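Local coordinates for protein AAA ATPase, central region (PDB 2R9G) that is probably the C-terminal, oligomer-forming part of an MgsA-type AAA+ ATPase, a family thought to act in the maintenance of DNA replication, at residues M54-G57 against Y58-G62. Numbering follows the deposited sequence.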
loop_
_atom_site.group_PDB
_atom_site.type_symbol
_atom_site.label_atom_id
_atom_site.label_comp_id
_atom_site.label_asym_id
_atom_site.label_seq_id
_atom_site.Cartn_x
_atom_site.Cartn_y
_atom_site.Cartn_z
ATOM N N MET C 54 -11.920 -9.240 -1.235
ATOM C CA MET C 54 -10.608 -9.580 -0.663
ATOM C C MET C 54 -10.217 -11.043 -0.907
ATOM O O MET C 54 -9.056 -11.322 -1.186
ATOM C CB MET C 54 -10.523 -9.238 0.839
ATOM C CG MET C 54 -10.485 -7.735 1.142
ATOM S SD MET C 54 -10.395 -7.280 2.882
ATOM C CE MET C 54 -11.982 -7.802 3.507
ATOM N N VAL C 55 -11.188 -11.958 -0.816
ATOM C CA VAL C 55 -10.969 -13.376 -1.133
ATOM C C VAL C 55 -10.531 -13.547 -2.586
ATOM O O VAL C 55 -9.535 -14.221 -2.851
ATOM C CB VAL C 55 -12.221 -14.265 -0.856
ATOM C CG1 VAL C 55 -12.042 -15.683 -1.435
ATOM C CG2 VAL C 55 -12.486 -14.357 0.625
ATOM N N ILE C 56 -11.258 -12.913 -3.506
ATOM C CA ILE C 56 -10.986 -13.034 -4.948
ATOM C C ILE C 56 -9.568 -12.562 -5.292
ATOM O O ILE C 56 -8.809 -13.301 -5.915
ATOM C CB ILE C 56 -12.038 -12.282 -5.814
ATOM C CG1 ILE C 56 -13.428 -12.905 -5.649
ATOM C CG2 ILE C 56 -11.649 -12.327 -7.276
ATOM C CD1 ILE C 56 -14.566 -11.943 -5.969
ATOM N N GLY C 57 -9.212 -11.360 -4.836
ATOM C CA GLY C 57 -7.907 -10.770 -5.115
ATOM C C GLY C 57 -6.759 -11.639 -4.646
ATOM O O GLY C 57 -5.762 -11.800 -5.345
ATOM N N TYR C 58 -6.915 -12.222 -3.467
ATOM C CA TYR C 58 -5.885 -13.071 -2.905
ATOM C C TYR C 58 -5.927 -14.523 -3.379
ATOM O O TYR C 58 -4.904 -15.202 -3.368
ATOM C CB TYR C 58 -5.923 -13.029 -1.387
ATOM C CG TYR C 58 -5.365 -11.762 -0.768
ATOM C CD1 TYR C 58 -3.998 -11.486 -0.793
ATOM C CD2 TYR C 58 -6.200 -10.864 -0.111
ATOM C CE1 TYR C 58 -3.489 -10.330 -0.193
ATOM C CE2 TYR C 58 -5.705 -9.707 0.477
ATOM C CZ TYR C 58 -4.356 -9.445 0.429
ATOM O OH TYR C 58 -3.879 -8.306 1.033
ATOM N N GLU C 59 -7.101 -15.010 -3.763
ATOM C CA GLU C 59 -7.240 -16.382 -4.250
ATOM C C GLU C 59 -6.839 -16.472 -5.711
ATOM O O GLU C 59 -6.008 -17.290 -6.083
ATOM C CB GLU C 59 -8.677 -16.891 -4.073
ATOM C CG GLU C 59 -8.858 -18.354 -4.397
ATOM C CD GLU C 59 -10.304 -18.812 -4.307
ATOM O OE1 GLU C 59 -11.003 -18.471 -3.319
ATOM O OE2 GLU C 59 -10.739 -19.530 -5.228
ATOM N N ASP C 60 -7.423 -15.606 -6.523
ATOM C CA ASP C 60 -7.344 -15.756 -7.971
ATOM C C ASP C 60 -6.305 -14.874 -8.638
ATOM O O ASP C 60 -5.798 -15.220 -9.704
ATOM C CB ASP C 60 -8.729 -15.556 -8.586
ATOM C CG ASP C 60 -9.707 -16.645 -8.153
ATOM O OD1 ASP C 60 -9.349 -17.840 -8.269
ATOM O OD2 ASP C 60 -10.826 -16.323 -7.694
ATOM N N ILE C 61 -5.978 -13.748 -8.015
ATOM C CA ILE C 61 -4.964 -12.854 -8.566
ATOM C C ILE C 61 -3.656 -13.156 -7.847
ATOM O O ILE C 61 -2.700 -13.596 -8.485
ATOM C CB ILE C 61 -5.413 -11.354 -8.559
ATOM C CG1 ILE C 61 -6.367 -11.073 -9.728
ATOM C CG2 ILE C 61 -4.221 -10.397 -8.648
ATOM C CD1 ILE C 61 -7.825 -11.577 -9.542
ATOM N N GLY C 62 -3.632 -12.972 -6.528
ATOM C CA GLY C 62 -2.537 -13.451 -5.676
ATOM C C GLY C 62 -1.170 -12.936 -6.079
ATOM O O GLY C 62 -0.946 -11.726 -6.117
#
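Tyr58 meets Met54 twice over, as it lies one turn further along helix 46-61: its amide is hydrogen-bonded to Met54 O, and its ring brings an edge to the same oxygen, CD2 lying 3.1 Å from Met54 O near the ring plane. Holding CG beside the backbone N (chi1 -75°) turns the ring back along the helix, where it packs on Ala69 and Val73 of helix 66-82. Glu59 N then bonds to Val55 O at 2.7 Å. The Glu59 side chain, extended with CG anti to its own N (chi1 -173°), runs alongside Val55 and sets OE1 3.5 Å from Val55 CG1; its other oxygen, OE2, forms a salt bridge with Arg26. Asp60 N reaches Ile56 O at 2.8 Å, while its carboxylate slants across the Ile56 side chain. That carboxylate joins Arg26 through OD1 and Gln22 through OD2, and OD1 also accepts a hydrogen bond from His151 of a third subunit. At Ile61 the helical bond to Gly57 O is only weak, and CB sits 3.3 Å from that oxygen. Gly62 takes over: its N donates to Gly57 O at 2.7 Å, almost straight at 175°, closing a wider pi-type turn, and its positive phi carries the chain out of the helix. The C-terminal end of helix 46-61 thus illustrates how one carbonyl can keep a weak i to i+4 partner while its main bond passes to the i+5 amide, while two adjacent acids, buried near the negative end of the helix dipole, are probably kept charged by the arginine they share, tying this end to helix 14-26.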